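Local coordinates for glycoside Hydrolase (Bacteroides uniformis, PDB 5T99), which probably hydrolyses terminal beta-galactosidic bonds in agarose-derived oligosaccharides, as a family 2 glycoside hydrolase that binds the inhibitor galacto-isofagomine, at residues Leu419-Lys424 with Cys449-Tyr454. Sequence-based numbering, arbitrary orientation. Where two conformers were deposited one is given.
Sequences LEQSDK and CGFNYY
Q421 reaches across to N452 and Y453 with its side-chain amide. Q421 NE2 gives a nearly straight hydrogen bond of 2.7 Å to N452 OD1, arriving almost along that C=O, with OD1 in the plane of the glutamine amide; a second one goes to the I418 carbonyl. Q421 OE1 takes the backbone N-H of Y453, 3.0 Å from Y453 N, the donor standing above the carbonyl plane. With CG anti to the carbonyl carbon (chi1 -71°) and the chain extended beyond it, the buried amide comes between F451 and Y453. The N452 side chain lies about 6 Å from the bound inhibitor.

The same amide stacks on the Y453 ring, planes 24° apart, NE2 over one face toward the rim. S422 CB meets this ring at its edge, 3.7 Å from Y453 CE2, and L419 CD1 lies 4.0 Å from Y453 OH. Q421 OE1 lies at the edge of the F451 ring, near its plane, 3.5 Å from F451 CB.

Shortening Q421 to an alanine would probably leave N452 OD1 and the Y453 N-H without these partners and take away the amide stacked on Y453.

The contact ties the loop following strand 409-416 to the C-terminal end of its parallel neighbour 447-451 in the TIM barrel, with P457 of helix 456-459 against Q421 and F451.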
ATOM      1  N   LEU A 419     -17.610  15.313  -4.440  1.00 20.69           N
ATOM      2  CA  LEU A 419     -18.498  16.194  -5.228  1.00 21.95           C
ATOM      3  C   LEU A 419     -18.987  17.440  -4.456  1.00 21.77           C
ATOM      4  O   LEU A 419     -19.319  18.467  -5.068  1.00 22.09           O
ATOM      5  CB  LEU A 419     -19.682  15.403  -5.799  1.00 22.89           C
ATOM      6  CG  LEU A 419     -19.420  14.699  -7.142  1.00 24.38           C
ATOM      7  CD1 LEU A 419     -18.058  14.011  -7.206  1.00 24.54           C
ATOM      8  CD2 LEU A 419     -20.537  13.710  -7.445  1.00 24.30           C
ATOM      9  N   GLU A 420     -18.973  17.350  -3.124  1.00 20.29           N
ATOM     10  CA  GLU A 420     -19.317  18.466  -2.240  1.00 19.93           C
ATOM     11  C   GLU A 420     -18.418  19.701  -2.432  1.00 20.22           C
ATOM     12  O   GLU A 420     -18.799  20.797  -2.024  1.00 20.72           O
ATOM     13  CB  GLU A 420     -19.317  18.020  -0.758  1.00 19.26           C
ATOM     14  CG  GLU A 420     -20.482  17.107  -0.349  1.00 18.68           C
ATOM     15  CD  GLU A 420     -20.336  15.630  -0.748  1.00 19.15           C
ATOM     16  OE1 GLU A 420     -19.360  15.244  -1.449  1.00 19.00           O
ATOM     17  OE2 GLU A 420     -21.218  14.828  -0.361  1.00 19.13           O
ATOM     18  N   GLN A 421     -17.255  19.545  -3.065  1.00 20.27           N
ATOM     19  CA  GLN A 421     -16.451  20.692  -3.505  1.00 21.09           C
ATOM     20  C   GLN A 421     -17.256  21.751  -4.285  1.00 22.14           C
ATOM     21  O   GLN A 421     -17.005  22.956  -4.141  1.00 22.13           O
ATOM     22  CB  GLN A 421     -15.297  20.234  -4.400  1.00 21.39           C
ATOM     23  CG  GLN A 421     -14.182  19.474  -3.713  1.00 21.28           C
ATOM     24  CD  GLN A 421     -13.253  18.872  -4.734  1.00 21.03           C
ATOM     25  OE1 GLN A 421     -12.202  19.436  -5.042  1.00 20.73           O
ATOM     26  NE2 GLN A 421     -13.664  17.757  -5.315  1.00 20.81           N
ATOM     27  N   SER A 422     -18.195  21.301  -5.122  1.00 23.02           N
ATOM     28  CA  SER A 422     -19.042  22.225  -5.889  1.00 24.53           C
ATOM     29  C   SER A 422     -20.411  22.615  -5.257  1.00 23.68           C
ATOM     30  O   SER A 422     -21.090  23.448  -5.831  1.00 24.77           O
ATOM     31  CB  SER A 422     -19.216  21.733  -7.343  1.00 24.45           C
ATOM     32  OG  SER A 422     -19.981  20.543  -7.401  1.00 25.71           O
ATOM     33  N   ASP A 423     -20.810  22.018  -4.120  0.52 23.73           N
ATOM     34  CA  ASP A 423     -21.966  22.522  -3.323  0.52 23.62           C
ATOM     35  C   ASP A 423     -21.513  23.798  -2.623  0.52 24.10           C
ATOM     36  O   ASP A 423     -20.916  23.761  -1.541  0.52 24.17           O
ATOM     37  CB  ASP A 423     -22.497  21.488  -2.299  0.52 23.19           C
ATOM     38  CG  ASP A 423     -23.783  21.964  -1.526  0.52 22.93           C
ATOM     39  OD1 ASP A 423     -24.206  23.146  -1.605  0.52 21.59           O
ATOM     40  OD2 ASP A 423     -24.387  21.125  -0.816  0.52 22.63           O
ATOM     41  N   LYS A 424     -21.802  24.925  -3.259  1.00 24.30           N
ATOM     42  CA  LYS A 424     -21.322  26.227  -2.795  1.00 26.15           C
ATOM     43  C   LYS A 424     -21.778  26.611  -1.376  1.00 25.68           C
ATOM     44  O   LYS A 424     -20.961  27.050  -0.564  1.00 25.33           O
ATOM     45  CB  LYS A 424     -21.711  27.307  -3.814  1.00 28.20           C
ATOM     46  CG  LYS A 424     -21.073  28.657  -3.567  1.00 30.76           C
ATOM     47  CD  LYS A 424     -21.339  29.614  -4.724  1.00 33.43           C
ATOM     48  CE  LYS A 424     -21.152  31.070  -4.292  1.00 34.81           C
ATOM     49  NZ  LYS A 424     -20.960  31.995  -5.449  1.00 36.00           N
ATOM     50  N   CYS A 449      -7.320  16.757   2.909  1.00 14.42           N
ATOM     51  CA  CYS A 449      -8.281  16.353   1.892  1.00 14.94           C
ATOM     52  C   CYS A 449      -7.662  16.615   0.525  1.00 15.31           C
ATOM     53  O   CYS A 449      -6.824  17.513   0.383  1.00 15.45           O
ATOM     54  CB  CYS A 449      -9.596  17.135   2.062  1.00 15.05           C
ATOM     55  SG  CYS A 449     -11.024  16.471   1.170  1.00 15.27           S
ATOM     56  N   GLY A 450      -8.057  15.821  -0.470  1.00 15.81           N
ATOM     57  CA  GLY A 450      -7.520  15.943  -1.840  1.00 16.16           C
ATOM     58  C   GLY A 450      -8.513  16.639  -2.751  1.00 15.86           C
ATOM     59  O   GLY A 450      -9.560  16.067  -3.062  1.00 15.90           O
ATOM     60  N   PHE A 451      -8.197  17.864  -3.167  1.00 15.96           N
ATOM     61  CA  PHE A 451      -9.124  18.695  -3.952  1.00 16.46           C
ATOM     62  C   PHE A 451      -8.767  18.749  -5.435  1.00 17.17           C
ATOM     63  O   PHE A 451      -7.697  19.241  -5.800  1.00 17.21           O
ATOM     64  CB  PHE A 451      -9.156  20.119  -3.409  1.00 16.19           C
ATOM     65  CG  PHE A 451      -9.568  20.212  -1.965  1.00 16.16           C
ATOM     66  CD1 PHE A 451     -10.825  19.776  -1.558  1.00 16.10           C
ATOM     67  CD2 PHE A 451      -8.702  20.752  -1.007  1.00 16.03           C
ATOM     68  CE1 PHE A 451     -11.208  19.879  -0.222  1.00 16.23           C
ATOM     69  CE2 PHE A 451      -9.080  20.847   0.323  1.00 15.91           C
ATOM     70  CZ  PHE A 451     -10.336  20.415   0.719  1.00 15.90           C
ATOM     71  N   ASN A 452      -9.673  18.257  -6.283  1.00 18.19           N
ATOM     72  CA  ASN A 452      -9.498  18.335  -7.749  1.00 18.83           C
ATOM     73  C   ASN A 452     -10.209  19.495  -8.425  1.00 19.43           C
ATOM     74  O   ASN A 452      -9.838  19.854  -9.549  1.00 20.52           O
ATOM     75  CB  ASN A 452      -9.887  17.030  -8.445  1.00 18.94           C
ATOM     76  CG  ASN A 452     -11.343  16.643  -8.244  1.00 18.66           C
ATOM     77  OD1 ASN A 452     -11.978  17.009  -7.250  1.00 17.65           O
ATOM     78  ND2 ASN A 452     -11.867  15.849  -9.180  1.00 18.72           N
ATOM     79  N   TYR A 453     -11.218  20.087  -7.788  1.00 19.49           N
ATOM     80  CA  TYR A 453     -11.856  21.257  -8.388  1.00 19.64           C
ATOM     81  C   TYR A 453     -11.017  22.473  -7.978  1.00 19.60           C
ATOM     82  O   TYR A 453     -10.412  22.493  -6.893  1.00 19.74           O
ATOM     83  CB  TYR A 453     -13.313  21.405  -7.954  1.00 20.53           C
ATOM     84  CG  TYR A 453     -14.284  20.291  -8.345  1.00 21.49           C
ATOM     85  CD1 TYR A 453     -13.858  19.089  -8.910  1.00 22.49           C
ATOM     86  CD2 TYR A 453     -15.648  20.432  -8.092  1.00 22.70           C
ATOM     87  CE1 TYR A 453     -14.760  18.082  -9.235  1.00 23.23           C
ATOM     88  CE2 TYR A 453     -16.552  19.427  -8.403  1.00 23.04           C
ATOM     89  CZ  TYR A 453     -16.099  18.253  -8.972  1.00 23.52           C
ATOM     90  OH  TYR A 453     -16.982  17.244  -9.289  1.00 25.36           O
ATOM     91  N   TYR A 454     -10.942  23.455  -8.867  1.00 19.30           N
ATOM     92  CA  TYR A 454     -10.297  24.731  -8.571  1.00 19.58           C
ATOM     93  C   TYR A 454     -10.969  25.861  -9.378  1.00 19.26           C
ATOM     94  O   TYR A 454     -11.114  25.728 -10.590  1.00 19.12           O
ATOM     95  CB  TYR A 454      -8.793  24.684  -8.877  1.00 19.83           C
ATOM     96  CG  TYR A 454      -8.115  25.978  -8.513  1.00 20.21           C
ATOM     97  CD1 TYR A 454      -7.585  26.178  -7.245  1.00 20.11           C
ATOM     98  CD2 TYR A 454      -8.058  27.033  -9.424  1.00 20.83           C
ATOM     99  CE1 TYR A 454      -6.999  27.384  -6.899  1.00 20.36           C
ATOM    100  CE2 TYR A 454      -7.473  28.241  -9.091  1.00 20.88           C
ATOM    101  CZ  TYR A 454      -6.945  28.414  -7.828  1.00 21.11           C
ATOM    102  OH  TYR A 454      -6.353  29.623  -7.516  1.00 22.10           O
TER